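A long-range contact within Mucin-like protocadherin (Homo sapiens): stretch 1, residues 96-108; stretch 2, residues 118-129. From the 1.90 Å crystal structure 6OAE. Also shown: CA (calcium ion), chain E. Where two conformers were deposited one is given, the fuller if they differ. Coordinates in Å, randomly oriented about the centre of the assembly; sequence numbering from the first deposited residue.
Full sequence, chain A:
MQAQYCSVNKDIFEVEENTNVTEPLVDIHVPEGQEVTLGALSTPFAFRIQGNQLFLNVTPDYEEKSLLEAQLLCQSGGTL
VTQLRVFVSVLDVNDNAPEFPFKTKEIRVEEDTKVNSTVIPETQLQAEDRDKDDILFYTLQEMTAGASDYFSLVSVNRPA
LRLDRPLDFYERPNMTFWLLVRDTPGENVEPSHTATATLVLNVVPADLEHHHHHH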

# COMPACT_ATOMS: atom_id res chain seq x y z
N ASN A 96 -1.14 -5.49 0.97
CA ASN A 96 -0.98 -5.12 2.39
C ASN A 96 -2.36 -4.83 2.98
O ASN A 96 -3.21 -4.24 2.28
CB ASN A 96 -0.02 -3.94 2.57
CG ASN A 96 1.41 -4.33 2.22
OD1 ASN A 96 2.12 -4.87 3.05
ND2 ASN A 96 1.82 -4.06 1.00
N ALA A 97 -2.58 -5.25 4.23
CA ALA A 97 -3.84 -5.01 4.97
C ALA A 97 -3.69 -3.73 5.78
O ALA A 97 -2.59 -3.40 6.24
CB ALA A 97 -4.19 -6.20 5.84
N PRO A 98 -4.76 -2.93 5.95
CA PRO A 98 -4.70 -1.78 6.85
C PRO A 98 -4.62 -2.34 8.27
O PRO A 98 -5.13 -3.40 8.54
CB PRO A 98 -5.98 -0.99 6.56
CG PRO A 98 -6.95 -2.04 6.02
CD PRO A 98 -6.08 -3.06 5.31
N GLU A 99 -3.93 -1.60 9.14
CA GLU A 99 -3.74 -1.98 10.55
C GLU A 99 -4.01 -0.77 11.42
O GLU A 99 -3.48 0.31 11.11
CB GLU A 99 -2.31 -2.46 10.77
CG GLU A 99 -2.01 -3.78 10.09
CD GLU A 99 -0.53 -4.13 10.04
OE1 GLU A 99 0.23 -3.55 10.83
OE2 GLU A 99 -0.17 -4.98 9.21
N PHE A 100 -4.83 -0.95 12.45
CA PHE A 100 -5.02 0.06 13.52
C PHE A 100 -3.86 -0.10 14.48
O PHE A 100 -3.41 -1.23 14.69
CB PHE A 100 -6.32 -0.17 14.27
CG PHE A 100 -7.57 0.17 13.51
CD1 PHE A 100 -7.88 1.49 13.21
CD2 PHE A 100 -8.46 -0.83 13.15
CE1 PHE A 100 -9.05 1.80 12.54
CE2 PHE A 100 -9.64 -0.52 12.47
CZ PHE A 100 -9.93 0.80 12.18
N PRO A 101 -3.32 1.00 15.06
CA PRO A 101 -2.33 0.88 16.15
C PRO A 101 -2.90 0.53 17.54
O PRO A 101 -2.16 0.62 18.52
CB PRO A 101 -1.68 2.27 16.09
CG PRO A 101 -2.82 3.20 15.70
CD PRO A 101 -3.57 2.39 14.65
N PHE A 102 -4.18 0.13 17.64
CA PHE A 102 -4.86 -0.33 18.88
C PHE A 102 -5.87 -1.42 18.54
O PHE A 102 -6.31 -1.49 17.34
CB PHE A 102 -5.57 0.85 19.56
CG PHE A 102 -6.61 1.51 18.69
CD1 PHE A 102 -6.25 2.45 17.73
CD2 PHE A 102 -7.95 1.18 18.81
CE1 PHE A 102 -7.20 3.04 16.91
CE2 PHE A 102 -8.90 1.78 18.00
CZ PHE A 102 -8.52 2.71 17.06
N LYS A 103 -6.25 -2.22 19.54
CA LYS A 103 -7.28 -3.29 19.42
C LYS A 103 -8.60 -2.79 20.03
O LYS A 103 -9.63 -2.81 19.35
CB LYS A 103 -6.84 -4.57 20.13
CG LYS A 103 -5.55 -5.20 19.62
CD LYS A 103 -5.00 -6.26 20.58
CE LYS A 103 -3.63 -6.76 20.18
NZ LYS A 103 -3.69 -7.47 18.89
N THR A 104 -8.55 -2.41 21.29
CA THR A 104 -9.68 -1.82 22.05
C THR A 104 -9.13 -0.63 22.83
O THR A 104 -8.05 -0.77 23.44
CB THR A 104 -10.36 -2.79 23.03
OG1 THR A 104 -10.84 -3.96 22.36
CG2 THR A 104 -11.52 -2.13 23.74
N LYS A 105 -9.87 0.48 22.81
CA LYS A 105 -9.41 1.81 23.29
C LYS A 105 -10.59 2.53 23.95
O LYS A 105 -11.70 2.45 23.37
CB LYS A 105 -8.90 2.57 22.07
CG LYS A 105 -8.26 3.92 22.33
CD LYS A 105 -8.37 4.88 21.15
CE LYS A 105 -7.42 4.58 20.02
NZ LYS A 105 -6.27 5.52 19.96
N GLU A 106 -10.34 3.23 25.07
CA GLU A 106 -11.38 4.00 25.81
C GLU A 106 -11.09 5.50 25.70
O GLU A 106 -9.91 5.88 25.74
CB GLU A 106 -11.43 3.50 27.25
CG GLU A 106 -11.48 1.98 27.33
CD GLU A 106 -12.16 1.40 28.56
OE1 GLU A 106 -12.42 2.18 29.51
OE2 GLU A 106 -12.44 0.18 28.57
N ILE A 107 -12.14 6.31 25.56
CA ILE A 107 -12.07 7.79 25.57
C ILE A 107 -13.10 8.28 26.59
O ILE A 107 -14.26 7.85 26.50
CB ILE A 107 -12.33 8.41 24.18
CG1 ILE A 107 -11.25 8.03 23.15
CG2 ILE A 107 -12.47 9.93 24.31
CD1 ILE A 107 -11.31 6.61 22.62
N ARG A 108 -12.71 9.17 27.49
CA ARG A 108 -13.65 9.81 28.44
C ARG A 108 -14.12 11.13 27.82
O ARG A 108 -13.29 11.89 27.27
CB ARG A 108 -12.99 9.86 29.82
CG ARG A 108 -13.02 8.47 30.45
CD ARG A 108 -12.08 8.23 31.57
NE ARG A 108 -10.70 8.47 31.21
CZ ARG A 108 -9.94 7.69 30.43
NH1 ARG A 108 -10.41 6.57 29.89
NH2 ARG A 108 -8.69 8.05 30.21
CA CA E . -3.90 -2.45 1.04
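Stretch 2, residues 118-129: TVIPETQLQAED

Stretch 2 runs antiparallel to stretch 1, so that its last residue, Asp129, lies beside the start of stretch 1 and Ile120 lies near its far end, at Ile107. The calcium ion fixes the first of these ends. The calcium ion is bound by Asn96 O at 2.3 Å and by both carboxylate oxygens of Asp129, OD1 at 2.8 Å and OD2 at 2.5 Å, with further ligands elsewhere in the structure. The metal explains why two acceptors can sit as close as Asn96 O and Asp129 OD1, 3.4 Å apart, with no hydrogen between them.

Next comes a single antiparallel bridge in which each backbone satisfies the other: Glu99 N donates to Glu128 O at 2.9 Å, and Glu128 N donates to Glu99 O at 3.0 Å. Glu128 O, already satisfied by Glu99 N, also receives a second, weaker CA-H...O contact from Pro98 CA at 3.4 Å.

Beyond the bridge, side chains of stretch 1 meet both side chains and carbonyls of stretch 2. Ala127 CB lies over one face of the Phe100 ring, 3.9 Å from CD1, while Leu125 O approaches the ring edge, 3.3 Å from Phe100 CE1. Stretch 2 here forms a weakly bonded helix, about 122-125, in which Glu122 O accepts from Leu125 N (3.1 Å) and Gln126 N (2.8 Å). Gln124 O is instead satisfied across the contact: in strand 104-108 the CA-to-CB bond of Lys105 points toward stretch 2, and Lys105 NZ donates to Gln124 O at 3.0 Å. A water reinforces the pairing, donating to Gln124 OE1 at 2.7 Å and accepting a weak bond from Lys105 NZ at 3.4 Å.

Two positions along the strand, Ile107 also points toward stretch 2 and closes the contact without polar help, its CD1 packing 3.6 Å from Ile120 CD1. The order here is metal, backbone pair, apolar packing round the phenylalanines, lysine on a carbonyl, and then aliphatic packing.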

# COMPACT_ATOMS: atom_id res chain seq x y z
N THR A 118 -15.92 17.74 17.56
CA THR A 118 -15.04 16.58 17.33
C THR A 118 -14.61 16.09 18.71
O THR A 118 -14.11 16.92 19.48
CB THR A 118 -13.83 16.92 16.44
OG1 THR A 118 -14.33 17.23 15.15
CG2 THR A 118 -12.85 15.77 16.34
N VAL A 119 -14.81 14.81 19.03
CA VAL A 119 -14.41 14.22 20.34
C VAL A 119 -13.17 13.34 20.17
O VAL A 119 -12.40 13.20 21.15
CB VAL A 119 -15.61 13.47 20.96
CG1 VAL A 119 -15.23 12.59 22.13
CG2 VAL A 119 -16.70 14.46 21.39
N ILE A 120 -12.97 12.73 19.00
CA ILE A 120 -11.72 11.97 18.69
C ILE A 120 -11.26 12.47 17.32
O ILE A 120 -11.99 12.34 16.35
CB ILE A 120 -11.90 10.44 18.69
CG1 ILE A 120 -12.64 9.95 19.95
CG2 ILE A 120 -10.55 9.77 18.55
CD1 ILE A 120 -12.95 8.45 19.94
N PRO A 121 -10.05 13.04 17.21
CA PRO A 121 -9.56 13.49 15.92
C PRO A 121 -9.09 12.27 15.10
O PRO A 121 -8.80 11.20 15.66
CB PRO A 121 -8.42 14.43 16.32
CG PRO A 121 -7.84 13.76 17.54
CD PRO A 121 -9.06 13.25 18.28
N GLU A 122 -9.05 12.47 13.79
CA GLU A 122 -8.60 11.49 12.75
C GLU A 122 -7.29 10.81 13.20
O GLU A 122 -7.16 9.58 13.03
CB GLU A 122 -8.50 12.25 11.42
CG GLU A 122 -8.72 11.39 10.22
CD GLU A 122 -8.66 12.10 8.87
OE1 GLU A 122 -8.23 11.45 7.89
OE2 GLU A 122 -9.05 13.27 8.79
N THR A 123 -6.35 11.55 13.78
CA THR A 123 -5.00 11.06 14.20
C THR A 123 -5.09 9.92 15.24
O THR A 123 -4.19 9.05 15.26
CB THR A 123 -4.14 12.21 14.72
OG1 THR A 123 -4.90 12.93 15.69
CG2 THR A 123 -3.71 13.16 13.62
N GLN A 124 -6.12 9.92 16.07
CA GLN A 124 -6.30 8.91 17.14
C GLN A 124 -7.02 7.67 16.61
O GLN A 124 -6.92 6.63 17.29
CB GLN A 124 -7.02 9.52 18.34
CG GLN A 124 -6.14 10.49 19.11
CD GLN A 124 -6.83 11.13 20.30
OE1 GLN A 124 -7.77 10.58 20.88
NE2 GLN A 124 -6.34 12.30 20.68
N LEU A 125 -7.72 7.74 15.45
CA LEU A 125 -8.50 6.58 14.92
C LEU A 125 -7.88 5.99 13.66
O LEU A 125 -8.18 4.84 13.42
CB LEU A 125 -9.95 7.00 14.63
CG LEU A 125 -10.77 7.40 15.85
CD1 LEU A 125 -12.26 7.49 15.50
CD2 LEU A 125 -10.58 6.41 16.98
N GLN A 126 -7.10 6.74 12.89
CA GLN A 126 -6.69 6.31 11.53
C GLN A 126 -5.85 5.03 11.60
O GLN A 126 -5.08 4.83 12.57
CB GLN A 126 -6.00 7.43 10.77
CG GLN A 126 -4.67 7.88 11.36
CD GLN A 126 -4.22 9.19 10.75
OE1 GLN A 126 -4.86 9.72 9.83
NE2 GLN A 126 -3.12 9.72 11.25
N ALA A 127 -6.05 4.18 10.60
CA ALA A 127 -5.21 3.00 10.33
C ALA A 127 -4.10 3.41 9.36
O ALA A 127 -4.13 4.53 8.83
CB ALA A 127 -6.07 1.89 9.79
N GLU A 128 -3.16 2.49 9.13
CA GLU A 128 -2.07 2.66 8.14
C GLU A 128 -2.00 1.39 7.30
O GLU A 128 -2.16 0.29 7.86
CB GLU A 128 -0.72 2.92 8.80
CG GLU A 128 0.30 3.49 7.82
CD GLU A 128 1.52 4.06 8.52
OE1 GLU A 128 1.51 4.11 9.78
OE2 GLU A 128 2.46 4.46 7.82
N ASP A 129 -1.81 1.59 6.00
CA ASP A 129 -1.73 0.52 4.98
C ASP A 129 -0.43 0.75 4.20
O ASP A 129 -0.27 1.86 3.63
CB ASP A 129 -3.00 0.57 4.13
CG ASP A 129 -3.15 -0.57 3.17
OD1 ASP A 129 -2.12 -0.99 2.58
OD2 ASP A 129 -4.29 -1.02 3.00
O HOH W 1 -7.64 8.04 21.71